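Local coordinates for protein flavin-containing monooxygenase (Allium sativum, PDB 6WPU) that probably catalyses the FAD-dependent S-oxygenation of S-allyl-L-cysteine, a flavin-containing monooxygenase reaction in garlic, at residues A[88-93]-A[436-441]; A[94-99]-A[419-424]; A[230-235]-A[257-262]. One frame throughout, in Å; residues are numbered along the deposited sequence.

Contact 1. Residues A[88-93]-A[436-441]; sequences SLRTNL and YRDEWD. With FAD (flavin-adenine dinucleotide), chain B; SO4 (sulfate ion), chain D.
Arg90 and Asp438 form an end-on salt bridge between the loop that lines the flavin in this flavin monooxygenase built from two dinucleotide-binding domains and the loop leading to helix 443-453. Two nitrogens of Arg90 each take one carboxylate oxygen: NH2 lies 2.9 Å from Asp438 OD1, which it meets from above the carboxylate plane, while NH1 lies 3.0 Å from OD2 on its syn side. The same NH1 also donates to sulfate O4, an ion probably brought by the crystallisation liquor. Alongside, Arg437 runs past Arg90 in the opposite direction, and its CB rests over one face of the Arg90 guanidinium. With its chain extended from CG to NE (chi2 -175°, chi3 168°), Arg437 reaches the backbone of 88-93: NE donates to Thr91 O at 2.8 Å, from above the carbonyl plane, and NH1 makes a weak bond to Arg90 O. Arg437 NH2 has its salt bridge with Asp229 and Arg90 NE donates to Phe117 O, which helps hold both guanidinium groups in place. Tyr436 OH lies over the centre of the Arg437 guanidinium and touches Asn92 CB at 3.2 Å. Thr91 OG1 donates to Leu93 O. Through Thr91 O, Arg437 holds the carbonyl of the same peptide whose amide, Asn92 N, donates a hydrogen bond to FAD O4 at 2.8 Å.

Contact 2. Residues A[94-99]-A[419-424]; sequences PREVMG and RLMYKE. With FAD (flavin-adenine dinucleotide), chain B.
Pro94 and Val97 present the short helix 95-98 to Met421 on the long helix 416-431, in a buried apolar contact that sets the flavin-side helix against the C-terminal helical part of the chain. Pro94 occupies the N-cap position of the short helix; its ring carbon CG lies 4.4 Å from Met421 SD, a loose touch, and the ring also packs on Val425 one turn further along the long helix. Glu96 follows with its aliphatic root: CB is 4.0 Å from Met421 SD, and the two side chains cross at about a right angle. A bend at chi2 (87°) turns the Glu96 carboxylate back from an extended course, and OE1 passes near the thioether while pairing with Arg116 NE in a salt bridge. Val97 makes the tightest approach. Its CG2, anti to the carbonyl carbon, presses to 3.4 Å from Met421 CB, closer than usual for two carbons, and lies 3.8 Å from SD as the side chains slide past each other in opposite directions. Met421, extended beyond CG, carries its sulfur and methyl across Glu96 CB, with Leu445 and Ala449 of helix 443-453 also touching it. Met98 turns instead to the cofactor: FAD N3 makes a weak hydrogen bond to its SD at 3.4 Å, and CE lies 3.3 Å from FAD O2. Beyond it, Gly99 O and Val97 O both accept from Arg418 NH1, which adds polar bonds from the same long helix. With no hydrogen bond between the two segments themselves, their mutual fit rests on dispersion and shape, while the charge of Glu96 is probably balanced by Arg116.

Contact 3. Residues A[230-235]-A[257-262]; sequences ISRDVA and PGYDNM. With SO4 (sulfate ion), chain D.
The Tyr259 ring and the Arg232 guanidinium meet with their planes 65° apart, and Arg232 CD and Ala235 CB approach the ring obliquely. Over one face of the ring sits Met262 CE, 3.6 Å above the plane and offset toward the rim. The guanidinium is used at its edge: NH1 donates to Tyr259 OH at 3.1 Å and to sulfate O1 at 3.0 Å, and NH2 donates to sulfate O3 at 2.6 Å. Arg232 CD lies against the tyrosine hydroxyl, and the bend at chi3 (-60°) beyond it turns the guanidinium back so that NH1 meets the same oxygen. Met262 bends at chi3 to bring CE to 3.6 Å from Ala235 CB, and its SD touches Ser231 CB. Asn261 ND2 serves two carbonyls, Ala238 O and Ala235 O, the latter at 3.0 Å, in the carbonyl plane and on a lone pair. The contact thus joins the C-terminal part of helix 225-234 to the loop entering strand 262-271 within the second dinucleotide-binding-type domain. Asp229 gives Arg232 NH2 a protein carboxylate besides the sulfate, so the arginine's charge is probably well balanced, and the tyrosine hydroxyl helps fix the rotation of its guanidinium.

How the contacts relate
The sulfate ties contact 1 to contact 3, taking hydrogen bonds from Arg90 in the one and Arg232 in the other, and Asp229 pairs with both Arg437 and Arg232, whose NH2 atoms lie 3.7 Å apart. A probable hydrogen bond between Ser88 OG and Asp233 OD1 (2.8 Å) adds a further link. Contacts 1 and 2 follow each other along 88-99 and share the flavin: Thr91 CG2 packs 3.6 Å from Met98 SD, and the centres of contacts 1 and 2 are about 11 Å apart. Contact 3 stands further out, its Arg232 side chain about 12 Å from FAD, and does not touch contact 2; the nearest atoms of contacts 2 and 3 are about 13 Å apart.

Contact 1. Residues A[88-93]-A[436-441]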
loop_
_atom_site.group_PDB
_atom_site.type_symbol
_atom_site.label_atom_id
_atom_site.label_comp_id
_atom_site.label_asym_id
_atom_site.label_seq_id
_atom_site.Cartn_x
_atom_site.Cartn_y
_atom_site.Cartn_z
ATOM N N SER A 88 14.988 -6.449 -6.874
ATOM C CA SER A 88 15.712 -6.840 -5.665
ATOM C C SER A 88 14.941 -6.565 -4.377
ATOM O O SER A 88 15.478 -6.822 -3.295
ATOM C CB SER A 88 17.068 -6.130 -5.594
ATOM O OG SER A 88 16.861 -4.739 -5.491
ATOM N N LEU A 89 13.705 -6.066 -4.458
ATOM C CA LEU A 89 13.007 -5.614 -3.262
ATOM C C LEU A 89 12.913 -6.726 -2.222
ATOM O O LEU A 89 12.585 -7.870 -2.540
ATOM C CB LEU A 89 11.608 -5.103 -3.614
ATOM C CG LEU A 89 10.811 -4.556 -2.424
ATOM C CD1 LEU A 89 10.020 -3.295 -2.805
ATOM C CD2 LEU A 89 9.869 -5.651 -1.794
ATOM N N ARG A 90 13.251 -6.375 -0.986
ATOM C CA ARG A 90 12.997 -7.149 0.218
ATOM C C ARG A 90 12.012 -6.393 1.108
ATOM O O ARG A 90 11.832 -5.176 0.973
ATOM C CB ARG A 90 14.297 -7.413 0.990
ATOM C CG ARG A 90 15.330 -8.227 0.237
ATOM C CD ARG A 90 16.687 -8.159 0.919
ATOM N NE ARG A 90 16.685 -8.843 2.205
ATOM C CZ ARG A 90 17.720 -8.884 3.033
ATOM N NH1 ARG A 90 18.857 -8.263 2.710
ATOM N NH2 ARG A 90 17.615 -9.535 4.194
ATOM N N THR A 91 11.357 -7.126 2.016
ATOM C CA THR A 91 10.382 -6.491 2.898
ATOM C C THR A 91 11.077 -5.445 3.764
ATOM O O THR A 91 12.252 -5.584 4.117
ATOM C CB THR A 91 9.658 -7.531 3.784
ATOM O OG1 THR A 91 10.551 -8.092 4.767
ATOM C CG2 THR A 91 9.080 -8.654 2.941
ATOM N N ASN A 92 10.361 -4.364 4.079
ATOM C CA ASN A 92 10.884 -3.374 5.018
ATOM C C ASN A 92 10.372 -3.608 6.429
ATOM O O ASN A 92 10.586 -2.771 7.307
ATOM C CB ASN A 92 10.560 -1.945 4.560
ATOM C CG ASN A 92 9.078 -1.697 4.393
ATOM O OD1 ASN A 92 8.242 -2.383 4.975
ATOM N ND2 ASN A 92 8.742 -0.720 3.572
ATOM N N LEU A 93 9.684 -4.726 6.655
ATOM C CA LEU A 93 9.224 -5.179 7.956
ATOM C C LEU A 93 9.686 -6.616 8.147
ATOM O O LEU A 93 9.753 -7.375 7.171
ATOM C CB LEU A 93 7.693 -5.106 8.055
ATOM C CG LEU A 93 7.037 -3.730 7.939
ATOM C CD1 LEU A 93 5.532 -3.905 7.813
ATOM C CD2 LEU A 93 7.390 -2.886 9.165
ATOM N N TYR A 436 19.646 -2.637 8.368
ATOM C CA TYR A 436 18.624 -3.107 9.311
ATOM C C TYR A 436 18.021 -4.444 8.894
ATOM O O TYR A 436 17.539 -5.199 9.749
ATOM C CB TYR A 436 17.518 -2.056 9.471
ATOM C CG TYR A 436 16.518 -1.994 8.335
ATOM C CD1 TYR A 436 15.253 -2.584 8.461
ATOM C CD2 TYR A 436 16.818 -1.332 7.148
ATOM C CE1 TYR A 436 14.320 -2.528 7.429
ATOM C CE2 TYR A 436 15.889 -1.267 6.109
ATOM C CZ TYR A 436 14.641 -1.874 6.264
ATOM O OH TYR A 436 13.710 -1.819 5.258
ATOM N N ARG A 437 18.028 -4.760 7.595
ATOM C CA ARG A 437 17.447 -6.023 7.153
ATOM C C ARG A 437 18.297 -7.231 7.540
ATOM O O ARG A 437 17.770 -8.343 7.632
ATOM C CB ARG A 437 17.219 -6.010 5.639
ATOM C CG ARG A 437 16.120 -5.067 5.164
ATOM C CD ARG A 437 15.906 -5.230 3.670
ATOM N NE ARG A 437 14.699 -4.574 3.182
ATOM C CZ ARG A 437 14.654 -3.328 2.719
ATOM N NH1 ARG A 437 13.509 -2.817 2.280
ATOM N NH2 ARG A 437 15.754 -2.586 2.701
ATOM N N ASP A 438 19.585 -7.055 7.791
ATOM C CA ASP A 438 20.438 -8.202 8.047
ATOM C C ASP A 438 21.105 -8.180 9.409
ATOM O O ASP A 438 21.661 -9.203 9.816
ATOM C CB ASP A 438 21.503 -8.321 6.946
ATOM C CG ASP A 438 20.894 -8.632 5.584
ATOM O OD1 ASP A 438 20.230 -9.687 5.449
ATOM O OD2 ASP A 438 21.058 -7.813 4.655
ATOM N N GLU A 439 21.051 -7.062 10.130
ATOM C CA GLU A 439 21.660 -6.935 11.451
ATOM C C GLU A 439 20.615 -6.362 12.397
ATOM O O GLU A 439 20.155 -5.231 12.209
ATOM C CB GLU A 439 22.910 -6.047 11.409
ATOM N N TRP A 440 20.224 -7.148 13.394
ATOM C CA TRP A 440 19.188 -6.736 14.321
ATOM C C TRP A 440 19.533 -7.282 15.691
ATOM O O TRP A 440 20.366 -8.180 15.832
ATOM C CB TRP A 440 17.792 -7.218 13.883
ATOM C CG TRP A 440 17.682 -8.714 13.743
ATOM C CD1 TRP A 440 17.539 -9.636 14.755
ATOM C CD2 TRP A 440 17.701 -9.460 12.522
ATOM N NE1 TRP A 440 17.472 -10.907 14.230
ATOM C CE2 TRP A 440 17.576 -10.825 12.862
ATOM C CE3 TRP A 440 17.828 -9.108 11.177
ATOM C CZ2 TRP A 440 17.570 -11.835 11.903
ATOM C CZ3 TRP A 440 17.824 -10.114 10.225
ATOM C CH2 TRP A 440 17.692 -11.462 10.593
ATOM N N ASP A 441 18.871 -6.733 16.710
ATOM C CA ASP A 441 19.169 -7.105 18.086
ATOM C C ASP A 441 17.911 -7.475 18.871
ATOM O O ASP A 441 17.931 -7.450 20.102
ATOM C CB ASP A 441 19.930 -5.977 18.786
ATOM C CG ASP A 441 20.619 -6.444 20.053
ATOM O OD1 ASP A 441 21.327 -7.474 19.996
ATOM O OD2 ASP A 441 20.442 -5.794 21.104
HETATM P PA FAD B . -2.726 -4.467 -4.137
HETATM O O1A FAD B . -1.543 -5.379 -3.806
HETATM O O2A FAD B . -2.564 -3.340 -5.026
HETATM O O5B FAD B . -3.856 -5.211 -4.817
HETATM C C5B FAD B . -5.009 -4.663 -5.446
HETATM C C4B FAD B . -5.602 -5.661 -6.465
HETATM O O4B FAD B . -6.807 -5.239 -7.041
HETATM C C3B FAD B . -4.658 -5.975 -7.594
HETATM O O3B FAD B . -4.503 -7.348 -7.745
HETATM C C2B FAD B . -5.309 -5.398 -8.800
HETATM O O2B FAD B . -5.033 -6.096 -9.961
HETATM C C1B FAD B . -6.757 -5.499 -8.417
HETATM N N9A FAD B . -7.609 -4.537 -9.079
HETATM C C8A FAD B . -7.368 -3.172 -9.174
HETATM N N7A FAD B . -8.359 -2.584 -9.856
HETATM C C5A FAD B . -9.285 -3.549 -10.260
HETATM C C6A FAD B . -10.474 -3.524 -10.986
HETATM N N6A FAD B . -11.010 -2.289 -11.506
HETATM N N1A FAD B . -11.156 -4.665 -11.187
HETATM C C2A FAD B . -10.698 -5.859 -10.726
HETATM N N3A FAD B . -9.546 -5.936 -10.019
HETATM C C4A FAD B . -8.823 -4.809 -9.773
HETATM N N1 FAD B . 3.712 -4.170 3.047
HETATM C C2 FAD B . 4.338 -5.120 3.929
HETATM O O2 FAD B . 3.599 -5.799 4.834
HETATM N N3 FAD B . 5.706 -5.273 3.938
HETATM C C4 FAD B . 6.491 -4.578 3.042
HETATM O O4 FAD B . 7.839 -4.719 3.016
HETATM C C4X FAD B . 5.876 -3.777 1.965
HETATM N N5 FAD B . 6.655 -3.278 0.929
HETATM C C5X FAD B . 6.045 -2.562 -0.096
HETATM C C6 FAD B . 6.833 -2.047 -1.135
HETATM C C7 FAD B . 6.218 -1.343 -2.165
HETATM C C7M FAD B . 7.076 -0.786 -3.270
HETATM C C8 FAD B . 4.839 -1.145 -2.166
HETATM C C8M FAD B . 4.154 -0.383 -3.254
HETATM C C9 FAD B . 4.051 -1.654 -1.128
HETATM C C9A FAD B . 4.651 -2.360 -0.095
HETATM N N10 FAD B . 3.839 -2.899 0.961
HETATM C C10 FAD B . 4.444 -3.619 2.000
HETATM C "C1'" FAD B . 2.389 -2.649 0.985
HETATM C "C2'" FAD B . 1.478 -3.457 0.085
HETATM O "O2'" FAD B . 0.704 -2.591 -0.638
HETATM C "C3'" FAD B . 0.577 -4.234 1.018
HETATM O "O3'" FAD B . 1.425 -5.184 1.536
HETATM C "C4'" FAD B . -0.606 -4.937 0.363
HETATM O "O4'" FAD B . -0.124 -5.631 -0.728
HETATM C "C5'" FAD B . -1.797 -4.056 -0.030
HETATM O "O5'" FAD B . -2.510 -4.883 -0.904
HETATM P P FAD B . -3.878 -4.612 -1.655
HETATM O O1P FAD B . -4.714 -5.935 -1.837
HETATM O O2P FAD B . -4.531 -3.404 -0.871
HETATM O O3P FAD B . -3.384 -3.769 -2.979
HETATM S S SO4 D . 19.688 -4.748 1.554
HETATM O O1 SO4 D . 20.890 -4.264 0.869
HETATM O O2 SO4 D . 19.980 -4.864 2.981
HETATM O O3 SO4 D . 18.601 -3.790 1.387
HETATM O O4 SO4 D . 19.270 -6.029 0.976
#

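Contact 2. Residues A[94-99]-A[419-424]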
loop_
_atom_site.group_PDB
_atom_site.type_symbol
_atom_site.label_atom_id
_atom_site.label_comp_id
_atom_site.label_asym_id
_atom_site.label_seq_id
_atom_site.Cartn_x
_atom_site.Cartn_y
_atom_site.Cartn_z
ATOM N N PRO A 94 10.050 -7.007 9.365
ATOM C CA PRO A 94 10.393 -8.413 9.608
ATOM C C PRO A 94 9.170 -9.282 9.385
ATOM O O PRO A 94 8.032 -8.852 9.592
ATOM C CB PRO A 94 10.840 -8.428 11.071
ATOM C CG PRO A 94 10.123 -7.276 11.684
ATOM C CD PRO A 94 9.960 -6.232 10.615
ATOM N N ARG A 95 9.410 -10.504 8.911
ATOM C CA ARG A 95 8.296 -11.305 8.421
ATOM C C ARG A 95 7.318 -11.664 9.541
ATOM O O ARG A 95 6.123 -11.834 9.271
ATOM C CB ARG A 95 8.821 -12.558 7.709
ATOM C CG ARG A 95 9.594 -13.528 8.602
ATOM C CD ARG A 95 10.360 -14.559 7.766
ATOM N NE ARG A 95 9.479 -15.452 7.009
ATOM C CZ ARG A 95 9.831 -16.099 5.897
ATOM N NH1 ARG A 95 11.045 -15.934 5.378
ATOM N NH2 ARG A 95 8.962 -16.905 5.289
ATOM N N GLU A 96 7.786 -11.759 10.796
ATOM C CA GLU A 96 6.871 -12.060 11.898
ATOM C C GLU A 96 5.807 -10.980 12.039
ATOM O O GLU A 96 4.645 -11.276 12.344
ATOM C CB GLU A 96 7.627 -12.220 13.224
ATOM C CG GLU A 96 8.665 -13.346 13.272
ATOM C CD GLU A 96 10.042 -12.893 12.773
ATOM O OE1 GLU A 96 10.227 -11.678 12.528
ATOM O OE2 GLU A 96 10.935 -13.757 12.627
ATOM N N VAL A 97 6.189 -9.720 11.814
ATOM C CA VAL A 97 5.272 -8.590 11.966
ATOM C C VAL A 97 4.228 -8.578 10.855
ATOM O O VAL A 97 3.078 -8.186 11.085
ATOM C CB VAL A 97 6.088 -7.278 12.012
ATOM C CG1 VAL A 97 5.303 -6.089 11.462
ATOM C CG2 VAL A 97 6.531 -6.997 13.410
ATOM N N MET A 98 4.596 -9.028 9.653
ATOM C CA MET A 98 3.767 -8.847 8.464
ATOM C C MET A 98 2.594 -9.814 8.350
ATOM O O MET A 98 1.636 -9.508 7.632
ATOM C CB MET A 98 4.613 -9.010 7.208
ATOM C CG MET A 98 5.532 -7.868 6.916
ATOM S SD MET A 98 6.523 -8.256 5.464
ATOM C CE MET A 98 5.293 -8.540 4.196
ATOM N N GLY A 99 2.656 -10.979 8.988
ATOM C CA GLY A 99 1.684 -12.023 8.701
ATOM C C GLY A 99 0.289 -11.721 9.226
ATOM O O GLY A 99 0.100 -11.024 10.220
ATOM N N ARG A 419 3.845 -5.026 18.505
ATOM C CA ARG A 419 4.028 -3.589 18.701
ATOM C C ARG A 419 5.502 -3.254 18.869
ATOM O O ARG A 419 6.012 -2.307 18.257
ATOM C CB ARG A 419 3.228 -3.107 19.910
ATOM C CG ARG A 419 1.726 -2.905 19.668
ATOM C CD ARG A 419 1.059 -2.507 20.967
ATOM N NE ARG A 419 -0.385 -2.291 20.865
ATOM C CZ ARG A 419 -0.937 -1.101 20.653
ATOM N NH1 ARG A 419 -0.164 -0.029 20.496
ATOM N NH2 ARG A 419 -2.251 -0.983 20.579
ATOM N N LEU A 420 6.209 -4.042 19.686
ATOM C CA LEU A 420 7.607 -3.752 19.974
ATOM C C LEU A 420 8.492 -3.978 18.749
ATOM O O LEU A 420 9.417 -3.196 18.494
ATOM C CB LEU A 420 8.083 -4.597 21.159
ATOM C CG LEU A 420 7.427 -4.290 22.507
ATOM C CD1 LEU A 420 7.877 -5.285 23.568
ATOM C CD2 LEU A 420 7.714 -2.850 22.938
ATOM N N MET A 421 8.241 -5.047 17.988
ATOM C CA MET A 421 9.035 -5.277 16.786
ATOM C C MET A 421 8.880 -4.123 15.808
ATOM O O MET A 421 9.861 -3.685 15.186
ATOM C CB MET A 421 8.627 -6.584 16.114
ATOM C CG MET A 421 9.402 -7.818 16.515
ATOM S SD MET A 421 8.926 -9.184 15.424
ATOM C CE MET A 421 9.467 -10.581 16.392
ATOM N N TYR A 422 7.652 -3.609 15.673
ATOM C CA TYR A 422 7.415 -2.479 14.782
ATOM C C TYR A 422 8.202 -1.250 15.219
ATOM O O TYR A 422 8.793 -0.559 14.379
ATOM C CB TYR A 422 5.927 -2.150 14.717
ATOM C CG TYR A 422 5.650 -1.004 13.781
ATOM C CD1 TYR A 422 5.618 -1.201 12.411
ATOM C CD2 TYR A 422 5.446 0.283 14.264
ATOM C CE1 TYR A 422 5.378 -0.146 11.543
ATOM C CE2 TYR A 422 5.210 1.344 13.404
ATOM C CZ TYR A 422 5.177 1.123 12.049
ATOM O OH TYR A 422 4.931 2.173 11.196
ATOM N N LYS A 423 8.212 -0.948 16.526
ATOM C CA LYS A 423 8.994 0.189 17.006
ATOM C C LYS A 423 10.480 -0.038 16.778
ATOM O O LYS A 423 11.217 0.897 16.439
ATOM C CB LYS A 423 8.714 0.444 18.489
ATOM C CG LYS A 423 7.350 1.040 18.761
ATOM C CD LYS A 423 7.238 1.558 20.202
ATOM C CE LYS A 423 5.791 1.911 20.560
ATOM N NZ LYS A 423 5.702 2.763 21.784
ATOM N N GLU A 424 10.929 -1.287 16.929
ATOM C CA GLU A 424 12.344 -1.609 16.777
ATOM C C GLU A 424 12.795 -1.484 15.322
ATOM O O GLU A 424 13.866 -0.927 15.040
ATOM C CB GLU A 424 12.605 -3.017 17.301
ATOM C CG GLU A 424 14.047 -3.447 17.239
ATOM C CD GLU A 424 14.849 -2.930 18.423
ATOM O OE1 GLU A 424 14.242 -2.354 19.364
ATOM O OE2 GLU A 424 16.087 -3.105 18.402
HETATM P PA FAD B . -2.726 -4.467 -4.137
HETATM O O1A FAD B . -1.543 -5.379 -3.806
HETATM O O2A FAD B . -2.564 -3.340 -5.026
HETATM O O5B FAD B . -3.856 -5.211 -4.817
HETATM C C5B FAD B . -5.009 -4.663 -5.446
HETATM C C4B FAD B . -5.602 -5.661 -6.465
HETATM O O4B FAD B . -6.807 -5.239 -7.041
HETATM C C3B FAD B . -4.658 -5.975 -7.594
HETATM O O3B FAD B . -4.503 -7.348 -7.745
HETATM C C2B FAD B . -5.309 -5.398 -8.800
HETATM O O2B FAD B . -5.033 -6.096 -9.961
HETATM C C1B FAD B . -6.757 -5.499 -8.417
HETATM N N9A FAD B . -7.609 -4.537 -9.079
HETATM C C8A FAD B . -7.368 -3.172 -9.174
HETATM N N7A FAD B . -8.359 -2.584 -9.856
HETATM C C5A FAD B . -9.285 -3.549 -10.260
HETATM C C6A FAD B . -10.474 -3.524 -10.986
HETATM N N6A FAD B . -11.010 -2.289 -11.506
HETATM N N1A FAD B . -11.156 -4.665 -11.187
HETATM C C2A FAD B . -10.698 -5.859 -10.726
HETATM N N3A FAD B . -9.546 -5.936 -10.019
HETATM C C4A FAD B . -8.823 -4.809 -9.773
HETATM N N1 FAD B . 3.712 -4.170 3.047
HETATM C C2 FAD B . 4.338 -5.120 3.929
HETATM O O2 FAD B . 3.599 -5.799 4.834
HETATM N N3 FAD B . 5.706 -5.273 3.938
HETATM C C4 FAD B . 6.491 -4.578 3.042
HETATM O O4 FAD B . 7.839 -4.719 3.016
HETATM C C4X FAD B . 5.876 -3.777 1.965
HETATM N N5 FAD B . 6.655 -3.278 0.929
HETATM C C5X FAD B . 6.045 -2.562 -0.096
HETATM C C6 FAD B . 6.833 -2.047 -1.135
HETATM C C7 FAD B . 6.218 -1.343 -2.165
HETATM C C7M FAD B . 7.076 -0.786 -3.270
HETATM C C8 FAD B . 4.839 -1.145 -2.166
HETATM C C8M FAD B . 4.154 -0.383 -3.254
HETATM C C9 FAD B . 4.051 -1.654 -1.128
HETATM C C9A FAD B . 4.651 -2.360 -0.095
HETATM N N10 FAD B . 3.839 -2.899 0.961
HETATM C C10 FAD B . 4.444 -3.619 2.000
HETATM C "C1'" FAD B . 2.389 -2.649 0.985
HETATM C "C2'" FAD B . 1.478 -3.457 0.085
HETATM O "O2'" FAD B . 0.704 -2.591 -0.638
HETATM C "C3'" FAD B . 0.577 -4.234 1.018
HETATM O "O3'" FAD B . 1.425 -5.184 1.536
HETATM C "C4'" FAD B . -0.606 -4.937 0.363
HETATM O "O4'" FAD B . -0.124 -5.631 -0.728
HETATM C "C5'" FAD B . -1.797 -4.056 -0.030
HETATM O "O5'" FAD B . -2.510 -4.883 -0.904
HETATM P P FAD B . -3.878 -4.612 -1.655
HETATM O O1P FAD B . -4.714 -5.935 -1.837
HETATM O O2P FAD B . -4.531 -3.404 -0.871
HETATM O O3P FAD B . -3.384 -3.769 -2.979
#

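Contact 3. Residues A[230-235]-A[257-262]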
loop_
_atom_site.group_PDB
_atom_site.type_symbol
_atom_site.label_atom_id
_atom_site.label_comp_id
_atom_site.label_asym_id
_atom_site.label_seq_id
_atom_site.Cartn_x
_atom_site.Cartn_y
_atom_site.Cartn_z
ATOM N N ILE A 230 15.809 2.290 -3.124
ATOM C CA ILE A 230 16.024 2.375 -4.558
ATOM C C ILE A 230 17.371 3.019 -4.854
ATOM O O ILE A 230 18.129 2.535 -5.708
ATOM C CB ILE A 230 14.861 3.131 -5.218
ATOM C CG1 ILE A 230 13.604 2.254 -5.178
ATOM C CG2 ILE A 230 15.238 3.525 -6.647
ATOM C CD1 ILE A 230 12.428 2.814 -5.938
ATOM N N SER A 231 17.702 4.098 -4.127
ATOM C CA SER A 231 19.002 4.753 -4.279
ATOM C C SER A 231 20.143 3.766 -4.101
ATOM O O SER A 231 21.088 3.739 -4.902
ATOM C CB SER A 231 19.141 5.895 -3.272
ATOM O OG SER A 231 18.111 6.844 -3.466
ATOM N N ARG A 232 20.083 2.950 -3.042
ATOM C CA ARG A 232 21.152 1.980 -2.825
ATOM C C ARG A 232 21.195 0.952 -3.951
ATOM O O ARG A 232 22.280 0.543 -4.385
ATOM C CB ARG A 232 20.976 1.301 -1.466
ATOM C CG ARG A 232 21.215 2.246 -0.293
ATOM C CD ARG A 232 21.378 1.506 1.021
ATOM N NE ARG A 232 20.194 0.722 1.328
ATOM C CZ ARG A 232 20.149 -0.604 1.304
ATOM N NH1 ARG A 232 21.242 -1.310 1.015
ATOM N NH2 ARG A 232 19.011 -1.222 1.581
ATOM N N ASP A 233 20.021 0.540 -4.446
ATOM C CA ASP A 233 19.963 -0.392 -5.567
ATOM C C ASP A 233 20.592 0.222 -6.811
ATOM O O ASP A 233 21.444 -0.396 -7.453
ATOM C CB ASP A 233 18.505 -0.792 -5.828
ATOM C CG ASP A 233 18.378 -2.105 -6.578
ATOM O OD1 ASP A 233 19.005 -3.108 -6.161
ATOM O OD2 ASP A 233 17.625 -2.151 -7.572
ATOM N N VAL A 234 20.188 1.452 -7.149
ATOM C CA VAL A 234 20.736 2.162 -8.303
ATOM C C VAL A 234 22.235 2.387 -8.133
ATOM O O VAL A 234 23.007 2.290 -9.096
ATOM C CB VAL A 234 19.973 3.489 -8.505
ATOM C CG1 VAL A 234 20.674 4.394 -9.514
ATOM C CG2 VAL A 234 18.544 3.205 -8.958
ATOM N N ALA A 235 22.678 2.664 -6.903
ATOM C CA ALA A 235 24.091 2.934 -6.661
ATOM C C ALA A 235 24.982 1.732 -6.952
ATOM O O ALA A 235 26.205 1.908 -7.049
ATOM C CB ALA A 235 24.299 3.403 -5.218
ATOM N N PRO A 257 26.438 6.505 4.538
ATOM C CA PRO A 257 27.379 5.542 5.129
ATOM C C PRO A 257 27.341 4.211 4.392
ATOM O O PRO A 257 26.272 3.663 4.110
ATOM C CB PRO A 257 26.886 5.406 6.574
ATOM C CG PRO A 257 26.180 6.685 6.847
ATOM C CD PRO A 257 25.525 7.067 5.545
ATOM N N GLY A 258 28.526 3.700 4.069
ATOM C CA GLY A 258 28.645 2.454 3.342
ATOM C C GLY A 258 28.687 2.580 1.834
ATOM O O GLY A 258 28.745 1.553 1.147
ATOM N N TYR A 259 28.657 3.798 1.295
ATOM C CA TYR A 259 28.641 4.016 -0.147
ATOM C C TYR A 259 29.545 5.185 -0.487
ATOM O O TYR A 259 29.466 6.239 0.150
ATOM C CB TYR A 259 27.223 4.293 -0.662
ATOM C CG TYR A 259 26.294 3.111 -0.584
ATOM C CD1 TYR A 259 26.030 2.338 -1.704
ATOM C CD2 TYR A 259 25.678 2.765 0.613
ATOM C CE1 TYR A 259 25.177 1.252 -1.640
ATOM C CE2 TYR A 259 24.830 1.679 0.692
ATOM C CZ TYR A 259 24.581 0.924 -0.439
ATOM O OH TYR A 259 23.730 -0.161 -0.371
ATOM N N ASP A 260 30.397 4.997 -1.492
ATOM C CA ASP A 260 31.271 6.063 -1.954
ATOM C C ASP A 260 30.629 6.936 -3.025
ATOM O O ASP A 260 31.173 8.003 -3.334
ATOM C CB ASP A 260 32.585 5.477 -2.495
ATOM N N ASN A 261 29.480 6.527 -3.579
ATOM C CA ASN A 261 28.897 7.178 -4.749
ATOM C C ASN A 261 27.443 7.600 -4.516
ATOM O O ASN A 261 26.669 7.719 -5.476
ATOM C CB ASN A 261 28.987 6.255 -5.967
ATOM C CG ASN A 261 28.059 5.046 -5.845
ATOM O OD1 ASN A 261 27.796 4.563 -4.737
ATOM N ND2 ASN A 261 27.551 4.557 -6.988
ATOM N N MET A 262 27.047 7.832 -3.262
ATOM C CA MET A 262 25.683 8.238 -2.933
ATOM C C MET A 262 25.723 9.419 -1.978
ATOM O O MET A 262 26.428 9.377 -0.964
ATOM C CB MET A 262 24.877 7.095 -2.307
ATOM C CG MET A 262 23.423 7.473 -1.989
ATOM S SD MET A 262 22.388 6.085 -1.422
ATOM C CE MET A 262 23.327 4.718 -2.055
HETATM S S SO4 D . 19.688 -4.748 1.554
HETATM O O1 SO4 D . 20.890 -4.264 0.869
HETATM O O2 SO4 D . 19.980 -4.864 2.981
HETATM O O3 SO4 D . 18.601 -3.790 1.387
HETATM O O4 SO4 D . 19.270 -6.029 0.976
#